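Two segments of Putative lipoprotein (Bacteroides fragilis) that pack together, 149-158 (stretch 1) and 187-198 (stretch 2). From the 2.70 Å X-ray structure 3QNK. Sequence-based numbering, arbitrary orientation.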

# COMPACT_ATOMS: atom_id res chain seq x y z
N GLU B 149 0.26 -20.83 15.67
CA GLU B 149 0.82 -21.22 14.39
C GLU B 149 0.19 -22.57 13.94
O GLU B 149 -0.14 -22.70 12.76
N LYS B 150 -0.02 -23.52 14.88
CA LYS B 150 -0.60 -24.84 14.59
C LYS B 150 -1.98 -24.70 13.98
O LYS B 150 -2.25 -25.32 12.95
N GLU B 151 -2.84 -23.84 14.59
CA GLU B 151 -4.20 -23.54 14.13
C GLU B 151 -4.20 -22.94 12.72
O GLU B 151 -5.05 -23.27 11.89
N CYS B 152 -3.25 -22.04 12.46
CA CYS B 152 -3.09 -21.38 11.17
C CYS B 152 -2.68 -22.41 10.10
O CYS B 152 -3.30 -22.44 9.04
N TYR B 153 -1.73 -23.32 10.43
CA TYR B 153 -1.34 -24.38 9.50
C TYR B 153 -2.52 -25.32 9.24
O TYR B 153 -2.72 -25.73 8.10
N ASP B 154 -3.37 -25.57 10.27
CA ASP B 154 -4.60 -26.37 10.15
C ASP B 154 -5.58 -25.69 9.19
O ASP B 154 -6.13 -26.36 8.33
N PHE B 155 -5.77 -24.36 9.33
CA PHE B 155 -6.66 -23.56 8.47
C PHE B 155 -6.21 -23.67 7.01
O PHE B 155 -7.03 -24.04 6.17
N ILE B 156 -4.92 -23.40 6.72
CA ILE B 156 -4.32 -23.46 5.38
C ILE B 156 -4.54 -24.85 4.78
O ILE B 156 -5.02 -24.97 3.65
N LEU B 157 -4.22 -25.89 5.56
CA LEU B 157 -4.32 -27.27 5.09
C LEU B 157 -5.76 -27.72 4.89
O LEU B 157 -6.00 -28.54 4.00
N GLU B 158 -6.73 -27.18 5.64
CA GLU B 158 -8.13 -27.52 5.42
C GLU B 158 -8.61 -26.92 4.10
O GLU B 158 -9.31 -27.59 3.36
N LEU B 187 1.27 -27.61 -3.04
CA LEU B 187 1.36 -26.59 -2.00
C LEU B 187 1.17 -27.23 -0.64
O LEU B 187 1.93 -26.89 0.27
N LYS B 188 0.24 -28.21 -0.53
CA LYS B 188 -0.06 -28.94 0.69
C LYS B 188 1.21 -29.57 1.25
O LYS B 188 1.52 -29.33 2.42
N SER B 189 2.00 -30.28 0.40
CA SER B 189 3.25 -30.94 0.82
C SER B 189 4.27 -29.93 1.40
O SER B 189 4.91 -30.27 2.40
N ARG B 190 4.40 -28.71 0.83
CA ARG B 190 5.32 -27.70 1.36
C ARG B 190 4.83 -27.16 2.70
O ARG B 190 5.62 -27.11 3.65
N VAL B 191 3.51 -26.78 2.79
CA VAL B 191 2.86 -26.30 4.02
C VAL B 191 3.02 -27.37 5.15
O VAL B 191 3.39 -27.02 6.28
N GLU B 192 2.82 -28.65 4.82
CA GLU B 192 2.99 -29.76 5.75
C GLU B 192 4.45 -29.92 6.19
O GLU B 192 4.72 -30.22 7.35
N LEU B 193 5.40 -29.69 5.26
CA LEU B 193 6.83 -29.80 5.56
C LEU B 193 7.27 -28.67 6.49
O LEU B 193 8.05 -28.89 7.43
N TYR B 194 6.77 -27.45 6.22
CA TYR B 194 7.04 -26.25 7.02
C TYR B 194 6.58 -26.48 8.46
O TYR B 194 7.31 -26.08 9.36
N ASP B 195 5.48 -27.24 8.69
CA ASP B 195 4.95 -27.56 10.02
C ASP B 195 5.37 -28.96 10.54
O ASP B 195 4.79 -29.49 11.52
N LYS B 196 6.40 -29.56 9.90
CA LYS B 196 6.98 -30.85 10.29
C LYS B 196 5.94 -32.01 10.38
O LYS B 196 6.13 -32.95 11.17
N ARG B 197 4.92 -31.99 9.50
CA ARG B 197 3.90 -33.04 9.37
C ARG B 197 4.38 -34.01 8.31
O ARG B 197 3.78 -34.12 7.24
N TYR B 198 5.48 -34.70 8.59
CA TYR B 198 6.20 -35.57 7.66
C TYR B 198 5.39 -36.74 7.09
O TYR B 198 5.42 -36.95 5.86

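Packing of helix 149-158 against stretch 187-198, whose helix 187-194 runs nearly antiparallel to it (169° between axes, 10.2 Å at closest approach). The strongest polar contact is a salt bridge in which Asp154 OD1 accepts from two nitrogens of one guanidinium, Arg197 NH2 at 2.7 Å and Arg197 NH1 at 2.9 Å. Asp154 (chi1 m) leaves its backbone sideways, but its carboxylate swings nearer to the partner; Arg197 (chi1 m, then t, t) points toward the helix and reaches it nearly extended. The same guanidinium is held from within its own stretch by Asp195 OD2, which lies 2.7 Å from Arg197 NE and 2.8 Å from Arg197 NH2, so Arg197 NH2 donates to both carboxylates. Asp195 OD2 also accepts from Lys150 NZ at 3.0 Å, a second salt bridge between the stretches. Lys150 (chi1 t, chi2 p, then t, t) starts sideways, and its long chain brings the ammonium to the acid. The arrangement places two like charges close together, Lys150 NZ and Arg197 NE being 4.2 Å apart, with Asp195 OD2 bonded to both. Asp195 is the first residue to leave helical geometry after the second helix, and Arg197 occupies the N-cap position of the next, so this charged cluster gathers at the turn between them.

Next to this charged cluster, Tyr153 (chi1 m) points toward stretch 2 and is buried. Asp195 (chi1 t) lays its CB over one face of the ring, 3.8 Å from the centroid and 15° off the normal, a CH-pi contact; Val191 CG1 meets the ring edge at Tyr153 CD1, 3.6 Å away. At the tip of the side chain, Tyr153 OH lies 3.8 Å from Tyr194 CB; the Tyr194 side chain (chi1 m) sets out toward stretch 1, but its end leads away. On the guanidinium, Leu157 CD1 covers one face, 3.5 Å from Arg197 NH1, while Asp154 OD1 engages its edge.

Val191 (chi1 t) points toward the first helix and is the shared apolar contact: its CG1 also lies 3.7 Å from Ile156 CG2 and 3.7 Å from Leu157 CD2. Ile156 and Leu157 both adopt m, t rotamers. Leu157 has the largest area covered by the other stretch; beyond Val191, its CD2 reaches Lys188 CG and Glu192 CG, each at 3.7 Å. Those two residues offer aliphatic parts here, while a weak hydrogen bond from Lys188 NZ to Glu192 OE2 (3.3 Å), part of a salt bridge, links their charged ends.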

# COMPACT_ATOMS: atom_id res chain seq x y z
CB GLU B 149 2.37 -21.30 14.47
CG GLU B 149 3.04 -21.23 13.10
CD GLU B 149 4.55 -21.09 13.02
OE1 GLU B 149 5.23 -21.44 14.01
OE2 GLU B 149 5.06 -20.70 11.94
CB LYS B 150 -0.64 -25.76 15.83
CG LYS B 150 -0.56 -27.26 15.48
CD LYS B 150 0.88 -27.71 15.05
CE LYS B 150 1.01 -29.15 14.58
NZ LYS B 150 2.40 -29.46 14.10
CB GLU B 151 -4.83 -22.53 15.07
CG GLU B 151 -5.90 -23.05 15.98
CD GLU B 151 -6.75 -21.91 16.52
OE1 GLU B 151 -6.23 -21.07 17.30
OE2 GLU B 151 -7.92 -21.81 16.08
CB CYS B 152 -2.09 -20.24 11.29
SG CYS B 152 -2.64 -18.89 12.38
CB TYR B 153 -0.10 -25.15 9.99
CG TYR B 153 1.19 -24.46 9.64
CD1 TYR B 153 1.62 -24.37 8.32
CD2 TYR B 153 2.00 -23.90 10.62
CE1 TYR B 153 2.82 -23.72 7.99
CE2 TYR B 153 3.20 -23.27 10.31
CZ TYR B 153 3.61 -23.18 9.00
OH TYR B 153 4.77 -22.50 8.72
CB ASP B 154 -5.27 -26.59 11.52
CG ASP B 154 -4.58 -27.55 12.46
OD1 ASP B 154 -3.70 -28.31 12.00
OD2 ASP B 154 -4.99 -27.60 13.64
CB PHE B 155 -6.70 -22.09 8.92
CG PHE B 155 -7.74 -21.23 8.27
CD1 PHE B 155 -7.52 -20.67 7.01
CD2 PHE B 155 -8.93 -20.93 8.92
CE1 PHE B 155 -8.49 -19.88 6.40
CE2 PHE B 155 -9.88 -20.11 8.32
CZ PHE B 155 -9.66 -19.60 7.06
CB ILE B 156 -2.81 -23.08 5.39
CG1 ILE B 156 -2.59 -21.61 5.83
CG2 ILE B 156 -2.17 -23.32 4.02
CD1 ILE B 156 -1.20 -21.34 6.36
CB LEU B 157 -3.57 -28.21 6.04
CG LEU B 157 -2.02 -28.03 6.03
CD1 LEU B 157 -1.36 -28.75 7.18
CD2 LEU B 157 -1.45 -28.43 4.70
CB GLU B 158 -9.02 -27.09 6.59
CG GLU B 158 -9.57 -28.29 7.34
CD GLU B 158 -10.40 -29.28 6.54
OE1 GLU B 158 -11.48 -28.89 6.04
OE2 GLU B 158 -9.98 -30.45 6.43
CB LEU B 187 0.37 -25.41 -2.20
CG LEU B 187 0.56 -24.14 -1.29
CD1 LEU B 187 1.95 -23.57 -1.39
CD2 LEU B 187 -0.45 -23.06 -1.61
CB LYS B 188 -1.14 -30.02 0.44
CG LYS B 188 -1.98 -30.42 1.65
CD LYS B 188 -3.26 -31.19 1.30
CE LYS B 188 -3.59 -32.24 2.36
NZ LYS B 188 -3.05 -33.61 2.04
CB SER B 189 3.89 -31.72 -0.33
OG SER B 189 4.51 -30.92 -1.32
CB ARG B 190 5.51 -26.54 0.39
CG ARG B 190 6.69 -25.67 0.79
CD ARG B 190 6.56 -24.32 0.16
NE ARG B 190 6.81 -24.38 -1.28
CZ ARG B 190 6.78 -23.34 -2.10
NH1 ARG B 190 6.50 -22.13 -1.64
NH2 ARG B 190 7.03 -23.50 -3.40
CB VAL B 191 1.38 -25.92 3.77
CG1 VAL B 191 0.70 -25.49 5.05
CG2 VAL B 191 1.29 -24.81 2.74
CB GLU B 192 2.47 -31.08 5.16
CG GLU B 192 0.96 -31.16 4.98
CD GLU B 192 0.43 -32.25 4.05
OE1 GLU B 192 1.15 -32.63 3.10
OE2 GLU B 192 -0.71 -32.72 4.26
CB LEU B 193 7.65 -29.80 4.25
CG LEU B 193 9.17 -30.03 4.36
CD1 LEU B 193 9.48 -31.44 4.87
CD2 LEU B 193 9.84 -29.79 3.05
CB TYR B 194 6.39 -25.00 6.37
CG TYR B 194 7.24 -24.36 5.27
CD1 TYR B 194 8.07 -25.13 4.46
CD2 TYR B 194 7.26 -22.98 5.10
CE1 TYR B 194 8.91 -24.54 3.51
CE2 TYR B 194 8.08 -22.38 4.12
CZ TYR B 194 8.88 -23.17 3.31
OH TYR B 194 9.66 -22.64 2.31
CB ASP B 195 3.42 -27.43 10.06
CG ASP B 195 2.87 -27.30 11.47
OD1 ASP B 195 3.61 -26.78 12.35
OD2 ASP B 195 1.73 -27.77 11.71
CB LYS B 196 7.79 -30.73 11.62
CG LYS B 196 8.88 -29.67 11.59
CD LYS B 196 9.82 -29.87 12.74
CE LYS B 196 11.08 -29.05 12.68
NZ LYS B 196 11.88 -29.20 13.93
CB ARG B 197 2.53 -32.42 9.01
CG ARG B 197 2.08 -31.32 9.95
CD ARG B 197 0.69 -30.85 9.63
NE ARG B 197 0.36 -29.68 10.45
CZ ARG B 197 -0.87 -29.32 10.80
NH1 ARG B 197 -1.92 -30.03 10.40
NH2 ARG B 197 -1.06 -28.25 11.56
CB TYR B 198 7.51 -36.08 8.28
CG TYR B 198 8.41 -34.98 8.81
CD1 TYR B 198 8.82 -33.93 7.98
CD2 TYR B 198 8.86 -34.99 10.13
CE1 TYR B 198 9.63 -32.91 8.46
CE2 TYR B 198 9.70 -33.97 10.61
CZ TYR B 198 10.09 -32.94 9.77
OH TYR B 198 10.91 -31.93 10.21